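Local coordinates for protein GH61E (Thielavia terrestris, PDB 3EJA) that probably acts as a copper-dependent lytic polysaccharide monooxygenase, breaking the glycosidic bonds of crystalline and amorphous polysaccharides by oxidation, at residues T3-R6 / A11-Q14. Sequence-based numbering, arbitrary orientation.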
ATOM      1  N   THR A   3       5.798   1.770 -10.994  1.00 13.48           N
ATOM      2  CA  THR A   3       4.719   0.834 -10.751  1.00 12.54           C
ATOM      3  C   THR A   3       5.089  -0.054  -9.563  1.00 12.32           C
ATOM      4  O   THR A   3       6.253  -0.087  -9.129  1.00 11.59           O
ATOM      5  CB  THR A   3       4.471  -0.050 -11.999  1.00 12.25           C
ATOM      6  OG1 THR A   3       5.690  -0.706 -12.355  1.00 11.12           O
ATOM      7  CG2 THR A   3       3.997   0.795 -13.178  1.00 11.43           C
ATOM      8  N   TRP A   4       4.097  -0.775  -9.046  1.00 11.94           N
ATOM      9  CA  TRP A   4       4.321  -1.866  -8.096  1.00 12.05           C
ATOM     10  C   TRP A   4       3.832  -3.169  -8.777  1.00 12.35           C
ATOM     11  O   TRP A   4       2.743  -3.663  -8.463  1.00 11.99           O
ATOM     12  CB  TRP A   4       3.508  -1.625  -6.819  1.00 12.15           C
ATOM     13  CG  TRP A   4       4.002  -0.564  -5.868  1.00 11.99           C
ATOM     14  CD1 TRP A   4       3.531   0.714  -5.751  1.00 12.26           C
ATOM     15  CD2 TRP A   4       5.016  -0.712  -4.860  1.00 12.24           C
ATOM     16  NE1 TRP A   4       4.200   1.377  -4.747  1.00 12.47           N
ATOM     17  CE2 TRP A   4       5.110   0.525  -4.178  1.00 12.23           C
ATOM     18  CE3 TRP A   4       5.856  -1.766  -4.471  1.00 11.59           C
ATOM     19  CZ2 TRP A   4       6.014   0.738  -3.127  1.00 12.08           C
ATOM     20  CZ3 TRP A   4       6.753  -1.558  -3.421  1.00 12.23           C
ATOM     21  CH2 TRP A   4       6.827  -0.309  -2.767  1.00 12.68           C
ATOM     22  N   PRO A   5       4.613  -3.701  -9.747  1.00 12.47           N
ATOM     23  CA  PRO A   5       4.063  -4.712 -10.668  1.00 12.71           C
ATOM     24  C   PRO A   5       4.108  -6.187 -10.216  1.00 13.15           C
ATOM     25  O   PRO A   5       3.401  -7.016 -10.797  1.00 13.21           O
ATOM     26  CB  PRO A   5       4.923  -4.529 -11.919  1.00 12.81           C
ATOM     27  CG  PRO A   5       6.289  -4.132 -11.374  1.00 12.32           C
ATOM     28  CD  PRO A   5       6.015  -3.361 -10.077  1.00 12.46           C
ATOM     29  N   ARG A   6       4.926  -6.508  -9.212  1.00 13.44           N
ATOM     30  CA  ARG A   6       5.244  -7.907  -8.894  1.00 14.29           C
ATOM     31  C   ARG A   6       5.385  -8.197  -7.408  1.00 13.91           C
ATOM     32  O   ARG A   6       5.820  -7.338  -6.627  1.00 13.66           O
ATOM     33  CB  ARG A   6       6.580  -8.311  -9.545  1.00 13.55           C
ATOM     34  CG  ARG A   6       6.631  -8.292 -11.055  1.00 15.83           C
ATOM     35  CD  ARG A   6       8.042  -8.590 -11.584  1.00 15.55           C
ATOM     36  NE  ARG A   6       8.947  -7.449 -11.449  1.00 20.15           N
ATOM     37  CZ  ARG A   6      10.069  -7.441 -10.731  1.00 21.18           C
ATOM     38  NH1 ARG A   6      10.467  -8.522 -10.070  1.00 21.75           N
ATOM     39  NH2 ARG A   6      10.805  -6.336 -10.676  1.00 22.91           N
ATOM     40  N   ALA A  11       5.743 -12.699 -12.240  1.00 15.95           N
ATOM     41  CA  ALA A  11       5.912 -11.752 -13.347  1.00 15.63           C
ATOM     42  C   ALA A  11       5.035 -10.518 -13.155  1.00 15.28           C
ATOM     43  O   ALA A  11       4.194 -10.475 -12.256  1.00 14.91           O
ATOM     44  CB  ALA A  11       5.586 -12.418 -14.689  1.00 15.82           C
ATOM     45  N   ASP A  12       5.237  -9.518 -14.010  1.00 14.77           N
ATOM     46  CA  ASP A  12       4.455  -8.283 -13.958  1.00 14.67           C
ATOM     47  C   ASP A  12       2.969  -8.606 -14.024  1.00 14.69           C
ATOM     48  O   ASP A  12       2.514  -9.276 -14.955  1.00 14.35           O
ATOM     49  CB  ASP A  12       4.798  -7.362 -15.130  1.00 14.68           C
ATOM     50  CG  ASP A  12       6.119  -6.628 -14.962  1.00 14.75           C
ATOM     51  OD1 ASP A  12       6.777  -6.741 -13.917  1.00 14.14           O
ATOM     52  OD2 ASP A  12       6.484  -5.913 -15.924  1.00 15.52           O
ATOM     53  N   TRP A  13       2.229  -8.142 -13.020  1.00 14.69           N
ATOM     54  CA  TRP A  13       0.758  -8.273 -12.958  1.00 14.53           C
ATOM     55  C   TRP A  13       0.251  -9.722 -12.982  1.00 14.71           C
ATOM     56  O   TRP A  13      -0.861  -9.992 -13.446  1.00 14.44           O
ATOM     57  CB  TRP A  13       0.078  -7.421 -14.052  1.00 14.08           C
ATOM     58  CG  TRP A  13       0.773  -6.112 -14.263  1.00 14.08           C
ATOM     59  CD1 TRP A  13       1.497  -5.729 -15.362  1.00 13.27           C
ATOM     60  CD2 TRP A  13       0.858  -5.031 -13.327  1.00 13.34           C
ATOM     61  NE1 TRP A  13       2.003  -4.462 -15.175  1.00 14.23           N
ATOM     62  CE2 TRP A  13       1.635  -4.015 -13.930  1.00 13.65           C
ATOM     63  CE3 TRP A  13       0.349  -4.821 -12.038  1.00 13.58           C
ATOM     64  CZ2 TRP A  13       1.908  -2.800 -13.290  1.00 13.73           C
ATOM     65  CZ3 TRP A  13       0.621  -3.609 -11.397  1.00 13.18           C
ATOM     66  CH2 TRP A  13       1.395  -2.618 -12.023  1.00 13.43           C
ATOM     67  N   GLN A  14       1.063 -10.648 -12.476  1.00 14.81           N
ATOM     68  CA  GLN A  14       0.662 -12.054 -12.441  1.00 15.20           C
ATOM     69  C   GLN A  14      -0.182 -12.360 -11.202  1.00 14.75           C
ATOM     70  O   GLN A  14      -1.295 -12.888 -11.319  1.00 14.79           O
ATOM     71  CB  GLN A  14       1.875 -12.976 -12.540  1.00 15.31           C
ATOM     72  CG  GLN A  14       1.502 -14.442 -12.625  1.00 16.11           C
ATOM     73  CD  GLN A  14       2.702 -15.325 -12.859  1.00 18.62           C
ATOM     74  OE1 GLN A  14       3.846 -14.924 -12.619  1.00 19.64           O
ATOM     75  NE2 GLN A  14       2.451 -16.546 -13.326  1.00 18.31           N
TER
HETATM   76  O   HOH W   1       9.013  -5.335 -13.139  1.00 24.81           O
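Pro5 and Trp13 are joined through their backbones by one nearly straight hydrogen bond, Trp13 N to Pro5 O at 2.8 Å with 172° at the hydrogen. It ties a type II beta turn, Ala11 to Gln14, to the N-terminal strand 3-7, an outermost strand of the three-stranded sheet in this beta-sandwich of family AA9. Asp12 CA adds a C-H contact to the same carbonyl oxygen. The turn closes with Gln14 N on Ala11 O, and the Gln14 side chain is long enough to reach back so that its OE1 accepts the Ala11 N-H at 2.9 Å, in the carbonyl plane. Trp13 takes the third position of the turn, with the left-handed backbone angles for which glycine is commonest, yet its side chain is put to use. With CG anti to its carbonyl carbon (chi1 -38°), the indole turns back against strand 3-7, where Thr3 CB and Trp4 O meet it obliquely. A CH-pi contact puts Pro5 CA 3.7 Å from the centroid of its six-membered ring, over the face. Proline suits its place: it has no N-H to satisfy, and its ring packs CB on Trp13 CZ2 while CB and CG flank Asp12 OD1. An alanine in place of Trp13 is likely to leave Pro5 CA and CB, and Thr3 CB, without the indole they pack on. Trp4, turned to the other side, packs edge-to-face on Phe119, near Tyr153 of the metal site. Arg6, in cation-pi contact with Trp61 of strand 57-63, passes CG and CD close by Asp12 OD1, and the bend at chi3 then brings NE to this carboxylate. The salt bridge is long, NE to OD1 3.4 Å, with OD1 at the guanidinium edge and the planes 37° apart. A water bridges the pair, accepting from Arg6 NE at 2.7 Å and donating to Asp12 OD1.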